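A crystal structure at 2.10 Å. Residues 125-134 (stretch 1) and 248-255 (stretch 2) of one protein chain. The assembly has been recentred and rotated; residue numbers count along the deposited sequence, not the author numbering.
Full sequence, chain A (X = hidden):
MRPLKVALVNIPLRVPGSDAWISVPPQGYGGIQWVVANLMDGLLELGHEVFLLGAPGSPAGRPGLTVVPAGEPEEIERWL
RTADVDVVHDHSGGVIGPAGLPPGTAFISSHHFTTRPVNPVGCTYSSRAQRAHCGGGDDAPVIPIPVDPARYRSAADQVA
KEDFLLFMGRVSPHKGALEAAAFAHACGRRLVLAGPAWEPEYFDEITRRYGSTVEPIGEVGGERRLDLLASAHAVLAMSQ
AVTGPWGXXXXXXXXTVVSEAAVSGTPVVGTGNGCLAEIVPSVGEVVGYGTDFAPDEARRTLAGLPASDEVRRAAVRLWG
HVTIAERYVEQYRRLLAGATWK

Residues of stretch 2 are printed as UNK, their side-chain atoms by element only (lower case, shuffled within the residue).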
# COMPACT_ATOMS: atom_id res chain seq x y z
N TYR A 125 -11.87 -5.36 0.68
CA TYR A 125 -10.64 -5.71 1.38
C TYR A 125 -9.53 -5.95 0.38
O TYR A 125 -9.80 -6.40 -0.73
CB TYR A 125 -10.90 -6.94 2.29
CG TYR A 125 -12.01 -6.64 3.29
CD1 TYR A 125 -11.70 -6.13 4.56
CD2 TYR A 125 -13.35 -6.83 2.97
CE1 TYR A 125 -12.70 -5.83 5.49
CE2 TYR A 125 -14.37 -6.51 3.90
CZ TYR A 125 -14.04 -6.02 5.14
OH TYR A 125 -15.04 -5.72 6.07
N SER A 126 -8.28 -5.63 0.74
CA SER A 126 -7.20 -5.84 -0.25
C SER A 126 -6.74 -7.30 -0.32
O SER A 126 -6.03 -7.69 -1.26
CB SER A 126 -6.00 -4.88 -0.06
OG SER A 126 -5.78 -4.61 1.30
N SER A 127 -7.14 -8.11 0.66
CA SER A 127 -6.80 -9.53 0.63
C SER A 127 -7.87 -10.40 1.29
O SER A 127 -8.65 -9.92 2.09
CB SER A 127 -5.41 -9.77 1.24
OG SER A 127 -5.39 -9.53 2.65
N ARG A 128 -7.91 -11.68 0.93
CA ARG A 128 -8.73 -12.67 1.66
C ARG A 128 -8.37 -12.77 3.16
O ARG A 128 -9.25 -12.88 3.97
CB ARG A 128 -8.60 -14.07 1.05
CG ARG A 128 -9.26 -14.25 -0.33
CD ARG A 128 -9.11 -15.73 -0.86
NE ARG A 128 -7.87 -15.97 -1.63
CZ ARG A 128 -6.80 -16.66 -1.22
NH1 ARG A 128 -6.73 -17.21 0.01
NH2 ARG A 128 -5.75 -16.81 -2.04
N ALA A 129 -7.08 -12.78 3.50
CA ALA A 129 -6.63 -12.87 4.91
C ALA A 129 -7.15 -11.69 5.69
O ALA A 129 -7.73 -11.86 6.74
CB ALA A 129 -5.13 -12.94 5.00
N GLN A 130 -7.04 -10.49 5.13
CA GLN A 130 -7.61 -9.30 5.79
C GLN A 130 -9.13 -9.41 5.92
O GLN A 130 -9.68 -9.22 6.99
CB GLN A 130 -7.25 -8.05 5.02
CG GLN A 130 -7.60 -6.77 5.71
CD GLN A 130 -7.86 -5.65 4.75
OE1 GLN A 130 -8.08 -5.90 3.57
NE2 GLN A 130 -7.86 -4.41 5.24
N ARG A 131 -9.82 -9.69 4.81
CA ARG A 131 -11.29 -9.83 4.87
C ARG A 131 -11.74 -10.77 6.02
O ARG A 131 -12.64 -10.44 6.80
CB ARG A 131 -11.87 -10.30 3.53
CG ARG A 131 -13.44 -10.45 3.61
CD ARG A 131 -14.06 -10.87 2.29
NE ARG A 131 -13.54 -12.18 1.91
CZ ARG A 131 -13.85 -12.82 0.80
NH1 ARG A 131 -14.70 -12.28 -0.10
NH2 ARG A 131 -13.28 -14.01 0.57
N ALA A 132 -11.13 -11.95 6.10
CA ALA A 132 -11.39 -12.94 7.16
C ALA A 132 -11.13 -12.38 8.60
O ALA A 132 -11.97 -12.50 9.51
CB ALA A 132 -10.47 -14.16 6.89
N HIS A 133 -9.95 -11.77 8.76
CA HIS A 133 -9.46 -11.21 9.97
C HIS A 133 -10.37 -10.06 10.45
O HIS A 133 -10.58 -9.86 11.67
CB HIS A 133 -8.03 -10.72 9.67
CG HIS A 133 -7.31 -10.17 10.86
ND1 HIS A 133 -6.82 -10.97 11.87
CD2 HIS A 133 -7.01 -8.89 11.22
CE1 HIS A 133 -6.25 -10.22 12.79
NE2 HIS A 133 -6.36 -8.95 12.42
N CYS A 134 -10.88 -9.28 9.49
CA CYS A 134 -11.71 -8.12 9.82
C CYS A 134 -13.18 -8.47 9.99
O CYS A 134 -13.99 -7.57 10.24
CB CYS A 134 -11.56 -7.03 8.75
SG CYS A 134 -9.85 -6.37 8.71
N UNK A 248 -5.16 -7.44 18.90
CA UNK A 248 -5.12 -8.70 18.18
C UNK A 248 -3.81 -8.91 17.45
O UNK A 248 -2.90 -8.08 17.52
N UNK A 249 -3.72 -10.01 16.71
CA UNK A 249 -2.51 -10.30 15.95
C UNK A 249 -2.48 -9.44 14.70
O UNK A 249 -3.50 -9.27 14.03
c UNK A 249 -2.41 -12.68 16.80
c UNK A 249 -1.02 -12.04 14.94
c UNK A 249 -1.16 -12.47 17.74
c UNK A 249 -2.39 -11.78 15.57
N UNK A 250 -1.31 -8.87 14.44
CA UNK A 250 -1.07 -8.14 13.20
C UNK A 250 -1.35 -9.05 11.95
O UNK A 250 -0.91 -10.20 11.87
n UNK A 250 1.18 -6.24 9.75
c UNK A 250 0.57 -6.76 11.84
c UNK A 250 0.52 -5.14 10.22
c UNK A 250 0.13 -5.43 11.54
c UNK A 250 1.19 -7.21 10.70
c UNK A 250 -0.78 -3.20 11.67
c UNK A 250 -0.53 -4.44 12.28
c UNK A 250 0.26 -3.91 9.60
c UNK A 250 0.36 -7.53 13.15
c UNK A 250 -0.38 -2.94 10.34
N UNK A 251 -2.07 -8.49 10.99
CA UNK A 251 -2.38 -9.19 9.75
C UNK A 251 -2.21 -8.18 8.61
O UNK A 251 -3.03 -7.26 8.48
s UNK A 251 -4.49 -10.51 8.32
c UNK A 251 -3.82 -9.69 9.81
N UNK A 252 -1.12 -8.29 7.83
CA UNK A 252 -0.77 -7.25 6.83
C UNK A 252 -1.96 -7.10 5.88
O UNK A 252 -2.36 -8.08 5.29
c UNK A 252 0.53 -7.61 6.08
c UNK A 252 1.12 -6.46 5.20
o UNK A 252 1.13 -4.15 5.70
o UNK A 252 2.21 -5.46 7.05
c UNK A 252 1.52 -5.28 6.03
N UNK A 253 -2.63 -5.93 5.85
CA UNK A 253 -3.81 -5.83 4.93
C UNK A 253 -3.58 -6.02 3.42
O UNK A 253 -4.33 -6.82 2.79
c UNK A 253 -4.40 -4.43 5.23
c UNK A 253 -3.78 -4.00 6.52
c UNK A 253 -2.49 -4.75 6.72
N UNK A 254 -2.58 -5.32 2.87
CA UNK A 254 -2.34 -5.28 1.45
C UNK A 254 -0.91 -5.09 0.96
O UNK A 254 -0.61 -5.45 -0.20
N UNK A 255 -0.04 -4.53 1.80
CA UNK A 255 1.41 -4.47 1.52
C UNK A 255 1.74 -3.86 0.16
O UNK A 255 2.15 -4.54 -0.78
c UNK A 255 2.08 -5.84 1.67
O HOH W 1 -5.25 -7.14 14.21

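Position 248 has no side-chain atoms. Its phi is positive, at 78°, which by itself favours glycine. It makes no contact with stretch 1. This is Gly 248.

Position 249 has four side-chain carbons. The chain forks at the first, and one arm is two carbons long. The side chain comes nearest with its CB, 5.0 Å from His 133 CE1, and its end leads away from stretch 1. The backbone does the work here: O of 249 lies 3.2 Å from His 133 CE1. Water 1 donates to that same O at 2.8 Å and is hydrogen-bonded to His 133 NE2, also at 2.8 Å, so it bridges the two stretches. A beta-branched chain of four carbons with unequal arms is Ile 249.

Position 250 has one carbon and then fused five- and six-membered rings holding eight carbons and one nitrogen. CA-to-CB points away from stretch 1, and nothing there is touched. The indole identifies Trp 250.

Position 251 has one carbon and one sulfur. The carbon sits over one face of the His 133 ring, with CB 3.6 Å from the ring centroid and 9° off the normal, a CH-pi contact. The sulfur is oblique to the ring, 4.2 Å from its centroid. It also lies 4.2 Å from Ala 129 CB. This is Cys 251.

Position 252 has three carbons, the third carrying two oxygens. CA-to-CB points away from stretch 1. One carboxylate oxygen accepts a hydrogen bond from Trp 250 NE1 at 3.0 Å. Two carbons before the carboxylate carbon make this Glu 252.

Position 253 has three carbons closing a ring onto the backbone N. Its CB lies 3.5 Å from Gln 130 NE2. Its O accepts a hydrogen bond from Ser 127 OG at 2.9 Å. The ring gives Pro 253.

Position 254 has no side-chain atoms. Its CA is 3.5 Å from Ser 126 OG. An ideal CB built on 254 would fall 2.7 Å from Ser 126 OG, a clash. This is Gly 254.

Position 255 has a single side-chain carbon and no contact with stretch 1. This is Ala 255.

The contact packs an irregular segment against the start and one side of a short helix. Ser 127 serves both parts: its OG caps the helix by accepting from Gln 130 N at 3.1 Å and donates to Pro 253 O. Further along, Cys 251 packs against Ala 129 and His 133, one helical turn apart. Water 1 joins the His 133 ring to the Ile 249 backbone.

Stretch 2 (248-255) GIWCEPGA
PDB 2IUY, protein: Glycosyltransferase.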